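PDB 2P25: glyoxalase family protein from Enterococcus faecalis, which is of unknown specific function but belongs to the glyoxalase/bleomycin resistance protein/dioxygenase superfamily, whose members are built from repeated beta-alpha-beta-beta-beta modules. Local coordinates for residues A10-S14 / D116-L120. Numbering follows the deposited sequence.
Sequences AINAS and DPDGL
A carboxylate can join a tight turn to the end of a distant strand without any backbone pairing, and Asp118 is a clear example. Residues 10-13 are extended and finish strand 6-13, an edge strand of the first sheet within this chain, which an antiparallel strand of the second subunit continues; Ser14 leaves it at phi/psi -96/-29. Residues 116-119 form a type I beta turn in the hairpin between strands 110-115 and 121-125 of the second sheet, with Gly119 N hydrogen-bonded to Asp116 O at 2.8 Å; at Gly119 (82/16) a side chain would jam against the preceding carbonyl O. Asp116 OD1 accepts from Asp118 N at 2.8 Å, an Asx turn, and also from Leu120 N at 3.0 Å. CA atoms of Ala13 and Asp118 lie 6.5 Å apart, those of Ile11 and Leu120 8.8 Å.

Asp118, the residue most covered here, has an m chi1 and chi2 of -55° and grips Ser14 twice: Asp118 OD2 accepts from Ser14 N at 2.9 Å, and OD1 from Ser14 OG at 2.7 Å, with Ser14 in the p rotamer. Asp118 OD2 also lies 3.3 Å from Ala13 CA. Three residues before Ser14, Ile11 (m, t) packs CG1 against CD2 of Leu120 (t, p) at 4.0 Å; Leu74 of the second subunit touches both side chains. Between these zones a water donates to Asn12 O and Asp116 OD2, 2.9 Å from each, while Tyr23 of helix 16-26 also hydrogen-bonds Asp116 OD2.

The contact thus links the two beta-alpha-beta-beta-beta modules beside the dimer interface. Directional polar bonds fix the strand's exit; Ile11-Leu120 adds non-directional apolar packing.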
loop_
_atom_site.group_PDB
_atom_site.type_symbol
_atom_site.label_atom_id
_atom_site.label_comp_id
_atom_site.label_asym_id
_atom_site.label_seq_id
_atom_site.Cartn_x
_atom_site.Cartn_y
_atom_site.Cartn_z
ATOM N N ALA A 10 1.260 4.241 3.446
ATOM C CA ALA A 10 1.951 5.531 3.156
ATOM C C ALA A 10 2.144 5.743 1.659
ATOM O O ALA A 10 2.438 4.801 0.914
ATOM C CB ALA A 10 3.310 5.567 3.837
ATOM N N ILE A 11 2.009 6.998 1.232
ATOM C CA ILE A 11 2.078 7.378 -0.196
ATOM C C ILE A 11 3.006 8.571 -0.293
ATOM O O ILE A 11 2.992 9.433 0.576
ATOM C CB ILE A 11 0.655 7.782 -0.711
ATOM C CG1 ILE A 11 -0.230 6.532 -0.817
ATOM C CG2 ILE A 11 0.722 8.534 -2.076
ATOM C CD1 ILE A 11 -1.750 6.901 -0.854
ATOM N N ASN A 12 3.793 8.611 -1.369
ATOM C CA ASN A 12 4.645 9.775 -1.705
ATOM C C ASN A 12 3.943 10.551 -2.816
ATOM O O ASN A 12 3.588 9.957 -3.834
ATOM C CB ASN A 12 6.036 9.325 -2.223
ATOM C CG ASN A 12 6.882 8.655 -1.152
ATOM O OD1 ASN A 12 6.656 8.864 0.039
ATOM N ND2 ASN A 12 7.882 7.848 -1.574
ATOM N N ALA A 13 3.731 11.854 -2.589
ATOM C CA ALA A 13 3.031 12.728 -3.522
ATOM C C ALA A 13 3.890 13.949 -3.813
ATOM O O ALA A 13 4.764 14.319 -2.991
ATOM C CB ALA A 13 1.679 13.181 -2.931
ATOM N N SER A 14 3.611 14.611 -4.946
ATOM C CA SER A 14 4.497 15.720 -5.371
ATOM C C SER A 14 4.027 17.111 -4.965
ATOM O O SER A 14 4.844 18.020 -4.790
ATOM C CB SER A 14 4.681 15.726 -6.896
ATOM O OG SER A 14 3.433 15.989 -7.514
ATOM N N ASP A 116 -4.191 8.531 -8.969
ATOM C CA ASP A 116 -3.984 9.757 -8.189
ATOM C C ASP A 116 -3.221 10.793 -9.037
ATOM O O ASP A 116 -2.842 10.507 -10.184
ATOM C CB ASP A 116 -3.421 9.423 -6.779
ATOM C CG ASP A 116 -1.878 9.528 -6.674
ATOM O OD1 ASP A 116 -1.176 9.603 -7.679
ATOM O OD2 ASP A 116 -1.397 9.538 -5.515
ATOM N N PRO A 117 -3.065 12.020 -8.526
ATOM C CA PRO A 117 -2.468 13.091 -9.315
ATOM C C PRO A 117 -1.061 12.777 -9.822
ATOM O O PRO A 117 -0.604 13.424 -10.789
ATOM C CB PRO A 117 -2.431 14.277 -8.329
ATOM C CG PRO A 117 -3.676 13.993 -7.417
ATOM C CD PRO A 117 -3.563 12.494 -7.214
ATOM N N ASP A 118 -0.357 11.878 -9.128
ATOM C CA ASP A 118 0.993 11.431 -9.526
ATOM C C ASP A 118 0.984 10.061 -10.216
ATOM O O ASP A 118 2.039 9.419 -10.400
ATOM C CB ASP A 118 1.924 11.430 -8.311
ATOM C CG ASP A 118 2.169 12.822 -7.803
ATOM O OD1 ASP A 118 2.600 13.691 -8.598
ATOM O OD2 ASP A 118 1.881 13.050 -6.639
ATOM N N GLY A 119 -0.198 9.629 -10.626
ATOM C CA GLY A 119 -0.304 8.389 -11.415
ATOM C C GLY A 119 -0.303 7.097 -10.613
ATOM O O GLY A 119 -0.095 6.013 -11.188
ATOM N N LEU A 120 -0.539 7.183 -9.299
ATOM C CA LEU A 120 -0.648 5.976 -8.478
ATOM C C LEU A 120 -1.922 5.242 -8.863
ATOM O O LEU A 120 -2.999 5.841 -8.807
ATOM C CB LEU A 120 -0.711 6.315 -6.984
ATOM C CG LEU A 120 -0.847 5.092 -6.050
ATOM C CD1 LEU A 120 0.307 4.038 -6.220
ATOM C CD2 LEU A 120 -0.940 5.573 -4.613
HETATM O O HOH W 1 1.459 8.988 -5.598
#